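PDB 4XCW: molybdopterin adenylyltransferase, which probably activates molybdopterin by transferring an adenylyl group from ATP to it, a late step in molybdenum cofactor biosynthesis. Local coordinates for residues B[45-50]-B[57-62]. Sequence-based numbering, arbitrary orientation.
Sequences HYEIVA and EKSLIK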
loop_
_atom_site.group_PDB
_atom_site.type_symbol
_atom_site.label_atom_id
_atom_site.label_comp_id
_atom_site.label_asym_id
_atom_site.label_seq_id
_atom_site.Cartn_x
_atom_site.Cartn_y
_atom_site.Cartn_z
ATOM N N HIS B 45 1.941 23.062 18.605
ATOM C CA HIS B 45 2.257 22.276 19.789
ATOM C C HIS B 45 3.436 21.369 19.485
ATOM O O HIS B 45 3.262 20.291 18.921
ATOM C CB HIS B 45 1.046 21.455 20.229
ATOM C CG HIS B 45 -0.160 22.288 20.528
ATOM N ND1 HIS B 45 -0.386 22.854 21.764
ATOM C CD2 HIS B 45 -1.200 22.662 19.747
ATOM C CE1 HIS B 45 -1.517 23.534 21.733
ATOM N NE2 HIS B 45 -2.031 23.434 20.521
ATOM N N TYR B 46 4.629 21.816 19.859
ATOM C CA TYR B 46 5.860 21.137 19.475
ATOM C C TYR B 46 6.447 20.345 20.633
ATOM O O TYR B 46 6.506 20.833 21.759
ATOM C CB TYR B 46 6.880 22.156 18.964
ATOM C CG TYR B 46 8.260 21.591 18.700
ATOM C CD1 TYR B 46 8.500 20.775 17.600
ATOM C CD2 TYR B 46 9.328 21.888 19.540
ATOM C CE1 TYR B 46 9.763 20.265 17.348
ATOM C CE2 TYR B 46 10.596 21.383 19.295
ATOM C CZ TYR B 46 10.805 20.570 18.196
ATOM O OH TYR B 46 12.059 20.065 17.942
ATOM N N GLU B 47 6.878 19.121 20.348
ATOM C CA GLU B 47 7.506 18.270 21.349
ATOM C C GLU B 47 8.599 17.424 20.723
ATOM O O GLU B 47 8.435 16.910 19.618
ATOM C CB GLU B 47 6.479 17.355 22.018
ATOM C CG GLU B 47 5.601 18.033 23.043
ATOM C CD GLU B 47 4.805 17.041 23.868
ATOM O OE1 GLU B 47 4.065 17.485 24.771
ATOM O OE2 GLU B 47 4.921 15.822 23.616
ATOM N N ILE B 48 9.710 17.292 21.435
ATOM C CA ILE B 48 10.762 16.362 21.060
ATOM C C ILE B 48 10.608 15.112 21.910
ATOM O O ILE B 48 10.586 15.190 23.135
ATOM C CB ILE B 48 12.168 16.958 21.265
ATOM C CG1 ILE B 48 12.271 18.328 20.597
ATOM C CG2 ILE B 48 13.236 16.012 20.726
ATOM C CD1 ILE B 48 13.654 18.953 20.691
ATOM N N VAL B 49 10.495 13.963 21.259
ATOM C CA VAL B 49 10.265 12.709 21.966
ATOM C C VAL B 49 11.284 11.649 21.545
ATOM O O VAL B 49 11.619 11.533 20.366
ATOM C CB VAL B 49 8.824 12.206 21.718
ATOM C CG1 VAL B 49 8.611 10.819 22.302
ATOM C CG2 VAL B 49 7.837 13.181 22.323
ATOM N N ALA B 50 11.790 10.896 22.518
ATOM C CA ALA B 50 12.743 9.823 22.244
ATOM C C ALA B 50 12.135 8.744 21.345
ATOM O O ALA B 50 10.915 8.613 21.250
ATOM C CB ALA B 50 13.233 9.210 23.547
ATOM N N GLU B 57 3.484 7.324 21.155
ATOM C CA GLU B 57 2.033 7.134 21.193
ATOM C C GLU B 57 1.392 8.125 22.153
ATOM O O GLU B 57 0.422 8.793 21.814
ATOM C CB GLU B 57 1.676 5.709 21.613
ATOM C CG GLU B 57 2.088 4.640 20.616
ATOM C CD GLU B 57 1.689 3.251 21.061
ATOM O OE1 GLU B 57 0.846 3.137 21.979
ATOM O OE2 GLU B 57 2.214 2.273 20.486
ATOM N N LYS B 58 1.942 8.210 23.361
ATOM C CA LYS B 58 1.420 9.123 24.369
ATOM C C LYS B 58 1.430 10.570 23.903
ATOM O O LYS B 58 0.495 11.316 24.167
ATOM C CB LYS B 58 2.221 8.989 25.662
ATOM C CG LYS B 58 1.887 7.747 26.464
ATOM C CD LYS B 58 2.713 7.686 27.735
ATOM C CE LYS B 58 2.276 6.536 28.628
ATOM N NZ LYS B 58 3.144 6.424 29.831
ATOM N N SER B 59 2.494 10.968 23.215
ATOM C CA SER B 59 2.615 12.331 22.702
ATOM C C SER B 59 1.574 12.613 21.627
ATOM O O SER B 59 0.905 13.644 21.651
ATOM C CB SER B 59 4.017 12.574 22.140
ATOM O OG SER B 59 4.148 13.902 21.659
ATOM N N LEU B 60 1.449 11.691 20.675
ATOM C CA LEU B 60 0.442 11.818 19.627
ATOM C C LEU B 60 -0.953 11.918 20.240
ATOM O O LEU B 60 -1.765 12.753 19.844
ATOM C CB LEU B 60 0.503 10.630 18.666
ATOM C CG LEU B 60 1.700 10.555 17.720
ATOM C CD1 LEU B 60 1.699 9.229 16.980
ATOM C CD2 LEU B 60 1.669 11.720 16.743
ATOM N N ILE B 61 -1.223 11.063 21.219
ATOM C CA ILE B 61 -2.534 11.041 21.846
ATOM C C ILE B 61 -2.806 12.367 22.556
ATOM O O ILE B 61 -3.912 12.903 22.480
ATOM C CB ILE B 61 -2.660 9.850 22.818
ATOM C CG1 ILE B 61 -2.734 8.546 22.018
ATOM C CG2 ILE B 61 -3.886 10.000 23.713
ATOM C CD1 ILE B 61 -2.679 7.294 22.855
ATOM N N LYS B 62 -1.785 12.918 23.203
ATOM C CA LYS B 62 -1.938 14.182 23.920
ATOM C C LYS B 62 -2.219 15.321 22.940
ATOM O O LYS B 62 -3.071 16.172 23.193
ATOM C CB LYS B 62 -0.688 14.481 24.761
ATOM C CG LYS B 62 -0.717 15.816 25.497
ATOM C CD LYS B 62 0.414 15.914 26.516
ATOM C CE LYS B 62 1.769 15.632 25.880
ATOM N NZ LYS B 62 2.896 15.754 26.851
HETATM O O HOH W 1 4.031 13.328 25.772
#
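Ser59 meets two residues of strand 42-49, Glu47 and Val49. Its OG stands anti to the backbone N (chi1 -179°), which directs the hydroxyl at the strand. There Ser59 OG donates a hydrogen bond of 2.8 Å to Glu47 OE2. The donor comes from above the carboxylate plane, 38° out of it. Ser59 is modelled in two conformers, and this bond holds for the one described, so it may not be permanent. The Val49 CG2 methyl lies against the same hydroxyl, 3.8 Å from Ser59 OG, and touches Ser59 CB as well. The same valine also touches Leu55 and Ile56 of helix 53-66 and Leu11 of strand 6-13, which places it between the helix and the sheet.

Strand 42-49 is an edge strand of the sheet within this chain, and helix 53-66 runs back across it. The two short axes are nearly antiparallel, at 170° and 9.9 Å apart. This is the first half of a beta-alpha-beta crossover in the alpha/beta fold of the molybdopterin-binding domain. The helix leads on to strand 71-75, parallel to 42-49, with strand 6-13 between them.

One turn further along the helix, Lys62 reaches the other carboxylate oxygen. Its chain bends at the third torsion and crosses the extended Glu47 side chain at about a right angle. Lys62 NZ donates to Glu47 OE1 at 2.9 Å, a salt bridge in which OE1 offers its syn lone pair. With Ser59 in the conformer described, both carboxylate oxygens are held from the helix, which should limit rotation of the group. A water accepts from Lys62 NZ at 2.9 Å and gives a weak bond to Glu47 OE2. The lysine charge probably helps to keep Glu47 ionised.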